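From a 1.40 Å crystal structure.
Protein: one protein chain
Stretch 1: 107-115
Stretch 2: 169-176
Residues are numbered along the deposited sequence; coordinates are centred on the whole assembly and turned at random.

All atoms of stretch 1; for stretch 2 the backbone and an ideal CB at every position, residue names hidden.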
# COMPACT_ATOMS: atom_id res chain seq x y z
N PRO A 107 3.85 12.01 7.29
CA PRO A 107 4.56 11.56 6.11
C PRO A 107 4.67 10.05 6.03
O PRO A 107 4.86 9.38 7.06
CB PRO A 107 5.92 12.20 6.27
CG PRO A 107 5.65 13.41 7.12
CD PRO A 107 4.65 12.93 8.11
N TRP A 108 4.62 9.51 4.82
CA TRP A 108 4.65 8.04 4.69
C TRP A 108 5.94 7.44 5.24
O TRP A 108 5.92 6.35 5.79
CB TRP A 108 4.40 7.60 3.24
CG TRP A 108 5.46 7.87 2.25
CD1 TRP A 108 5.97 9.09 1.87
CD2 TRP A 108 6.14 6.89 1.43
NE1 TRP A 108 6.90 8.92 0.88
CE2 TRP A 108 7.03 7.59 0.59
CE3 TRP A 108 6.06 5.49 1.31
CZ2 TRP A 108 7.85 6.92 -0.33
CZ3 TRP A 108 6.84 4.85 0.40
CH2 TRP A 108 7.77 5.54 -0.39
N VAL A 109 7.06 8.15 5.02
CA VAL A 109 8.31 7.92 5.72
C VAL A 109 8.78 9.31 6.21
O VAL A 109 8.53 10.34 5.55
CB VAL A 109 9.36 7.21 4.89
CG1 VAL A 109 8.89 5.82 4.45
CG2 VAL A 109 9.75 7.98 3.65
N GLU A 110 9.48 9.32 7.36
CA GLU A 110 9.80 10.55 8.12
C GLU A 110 10.27 11.71 7.26
O GLU A 110 9.80 12.83 7.45
CB GLU A 110 10.89 10.29 9.21
CG GLU A 110 11.21 11.53 10.14
CD GLU A 110 12.52 11.37 10.92
OE1 GLU A 110 13.22 10.34 10.78
OE2 GLU A 110 12.86 12.31 11.68
N GLN A 111 11.22 11.47 6.39
CA GLN A 111 11.84 12.62 5.68
C GLN A 111 11.12 13.08 4.43
O GLN A 111 11.48 14.06 3.81
CB GLN A 111 13.31 12.34 5.39
CG GLN A 111 14.17 12.26 6.66
CD GLN A 111 14.33 13.63 7.30
OE1 GLN A 111 14.74 14.59 6.64
NE2 GLN A 111 13.99 13.73 8.57
N SER A 112 10.08 12.37 4.04
CA SER A 112 9.26 12.78 2.89
C SER A 112 8.24 13.83 3.32
O SER A 112 7.86 13.90 4.50
CB SER A 112 8.50 11.56 2.32
OG SER A 112 7.88 11.81 1.08
N SER A 113 7.74 14.58 2.34
CA SER A 113 6.61 15.46 2.55
C SER A 113 5.27 14.81 2.15
O SER A 113 4.20 15.42 2.32
CB SER A 113 6.75 16.76 1.73
OG SER A 113 6.58 16.53 0.35
N PHE A 114 5.31 13.59 1.59
CA PHE A 114 4.08 12.99 1.04
C PHE A 114 3.30 12.34 2.19
O PHE A 114 3.86 11.48 2.90
CB PHE A 114 4.38 12.00 -0.07
CG PHE A 114 5.37 12.48 -1.09
CD1 PHE A 114 5.53 13.84 -1.40
CD2 PHE A 114 6.13 11.58 -1.79
CE1 PHE A 114 6.48 14.25 -2.33
CE2 PHE A 114 7.05 12.01 -2.75
CZ PHE A 114 7.22 13.35 -2.99
N ARG A 115 2.06 12.76 2.37
CA ARG A 115 1.20 12.35 3.48
C ARG A 115 -0.05 11.62 3.03
O ARG A 115 -0.93 11.37 3.86
CB ARG A 115 0.74 13.61 4.24
CG ARG A 115 1.84 14.53 4.68
CD ARG A 115 1.24 15.85 5.25
NE ARG A 115 0.60 15.63 6.54
CZ ARG A 115 1.24 15.60 7.70
NH1 ARG A 115 2.53 15.86 7.79
NH2 ARG A 115 0.55 15.38 8.78
N UNK A 169 8.96 8.48 -10.27
CA UNK A 169 9.78 7.58 -9.46
C UNK A 169 9.16 7.54 -8.09
O UNK A 169 9.43 8.35 -7.23
CB UNK A 169 11.24 8.03 -9.40
N UNK A 170 8.36 6.49 -7.91
CA UNK A 170 7.66 6.31 -6.68
C UNK A 170 8.52 5.90 -5.48
O UNK A 170 8.06 5.92 -4.34
CB UNK A 170 6.57 5.26 -6.90
N UNK A 171 9.78 5.56 -5.72
CA UNK A 171 10.74 5.31 -4.67
C UNK A 171 11.50 6.52 -4.20
O UNK A 171 12.22 6.43 -3.23
CB UNK A 171 11.74 4.25 -5.14
N UNK A 172 11.30 7.65 -4.86
CA UNK A 172 11.99 8.90 -4.51
C UNK A 172 11.09 9.67 -3.54
O UNK A 172 10.03 10.15 -3.94
CB UNK A 172 12.31 9.73 -5.75
N UNK A 173 11.54 9.78 -2.29
CA UNK A 173 10.81 10.45 -1.25
C UNK A 173 10.63 11.97 -1.48
O UNK A 173 9.79 12.61 -0.82
CB UNK A 173 11.52 10.21 0.08
N UNK A 174 11.40 12.50 -2.43
CA UNK A 174 11.37 13.92 -2.81
C UNK A 174 11.10 14.10 -4.31
O UNK A 174 11.52 15.10 -4.90
CB UNK A 174 12.69 14.59 -2.44
N UNK A 175 10.41 13.17 -4.97
CA UNK A 175 10.14 13.38 -6.38
C UNK A 175 9.37 14.68 -6.60
O UNK A 175 8.60 15.09 -5.74
CB UNK A 175 9.36 12.20 -6.95
N UNK A 176 9.52 15.27 -7.77
CA UNK A 176 8.75 16.45 -8.11
C UNK A 176 7.28 16.13 -8.24
O UNK A 176 6.88 15.04 -8.71
CB UNK A 176 9.27 17.07 -9.41

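Position 169 opens a type I turn that closes at 172, and its ideal CB has nothing of stretch 1 within 5.5 Å. Stretch 1 sets no demand here, but the first place of such a turn favours short acceptor side chains, Asp, Asn or Ser. The residue is Asp 169, whose OD1 accepts a hydrogen bond from N of position 171 at 3.0 Å.

At position 170 the CA-to-CB bond runs sideways and meets nothing of stretch 1, so many residues would fit; it is the carbonyl that approaches, with O 4.0 Å from CH2 of Trp 108. The deposited Tyr 170 has a ring that leads away from stretch 1. Position 171 points away and is equally undemanding. Leu 171 occupies it; the end of its side chain comes nearer, but CD2 still lies 5.6 Å from CH2 of Trp 108.

Position 172 also points away, and begins a second type I turn, ending at 175; a short acceptor would again suit. Asp 172 provides it, its OD1 accepting a hydrogen bond from N of position 174 at 2.9 Å. Its backbone O lies near the plane of the Phe 114 ring, 3.7 Å from CE2.

Position 173 is the centre of the contact. Although CA-to-CB points sideways, the ideal CB lies 4.0 Å from CB of Ser 112, 4.6 Å from CG2 of Val 109 and 4.9 Å from NE1 of Trp 108. This largely apolar setting favours Val, Ile, Leu or Met. Ile 173 uses both branches: CG2 packs 3.6 Å from CG2 of Val 109 and 4.1 Å from CZ2 of Trp 108, while CD1 reaches 3.9 Å from CB of Gln 111. Whatever the side chain, the backbone O can accept the hydrogen bond from Ser 112 OG at 2.8 Å. That OG in turn accepts from N of Phe 114 at 3.2 Å. The same carbonyl oxygen lies over one face of the Phe 114 ring, 3.4 Å from CE2, and takes a further hydrogen bond from a water that accepts from N of Ser 113.

Position 174 points away into space that stretch 1 leaves free, where polar residues would do well; it is Asn 174.

At position 175 the ideal CB is 4.6 Å from CZ of Phe 114, so a side chain with an aliphatic stem, Leu, Met, Lys or Arg, could lie beside the ring. Arg 175 does so, its CG 3.9 Å from CZ of Phe 114. Position 176 points away, leaving the choice open, and carries Ala 176.

Stretch 2 (169-176) DYLDINRA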
# COMPACT_ATOMS: atom_id res chain seq x y z
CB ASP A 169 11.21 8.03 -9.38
CG ASP A 169 12.09 7.08 -8.58
OD1 ASP A 169 11.60 6.05 -8.06
OD2 ASP A 169 13.28 7.35 -8.50
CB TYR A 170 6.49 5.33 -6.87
CG TYR A 170 6.91 4.02 -7.50
CD1 TYR A 170 7.43 3.00 -6.72
CD2 TYR A 170 6.73 3.81 -8.83
CE1 TYR A 170 7.83 1.80 -7.29
CE2 TYR A 170 7.12 2.61 -9.41
CZ TYR A 170 7.66 1.61 -8.63
OH TYR A 170 8.06 0.43 -9.22
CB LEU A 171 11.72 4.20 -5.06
CG LEU A 171 11.07 2.86 -5.37
CD1 LEU A 171 12.17 1.87 -5.90
CD2 LEU A 171 10.35 2.29 -4.18
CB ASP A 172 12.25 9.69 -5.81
CG ASP A 172 12.86 11.03 -5.56
OD1 ASP A 172 13.20 11.34 -4.40
OD2 ASP A 172 13.05 11.75 -6.60
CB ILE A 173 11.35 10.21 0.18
CG1 ILE A 173 12.73 10.84 0.38
CG2 ILE A 173 11.40 8.71 0.48
CD1 ILE A 173 13.21 10.85 1.82
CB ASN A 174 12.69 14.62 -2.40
CG ASN A 174 12.64 16.14 -2.60
OD1 ASN A 174 11.67 16.77 -2.18
ND2 ASN A 174 13.70 16.73 -3.20
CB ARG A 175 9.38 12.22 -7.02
CG ARG A 175 7.96 12.02 -6.56
CD ARG A 175 7.21 11.09 -7.53
NE ARG A 175 5.85 10.82 -7.09
CZ ARG A 175 4.79 11.60 -7.32
NH1 ARG A 175 4.88 12.75 -8.02
NH2 ARG A 175 3.61 11.23 -6.84
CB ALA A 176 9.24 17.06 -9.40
O HOH W 1 8.88 15.17 -0.23
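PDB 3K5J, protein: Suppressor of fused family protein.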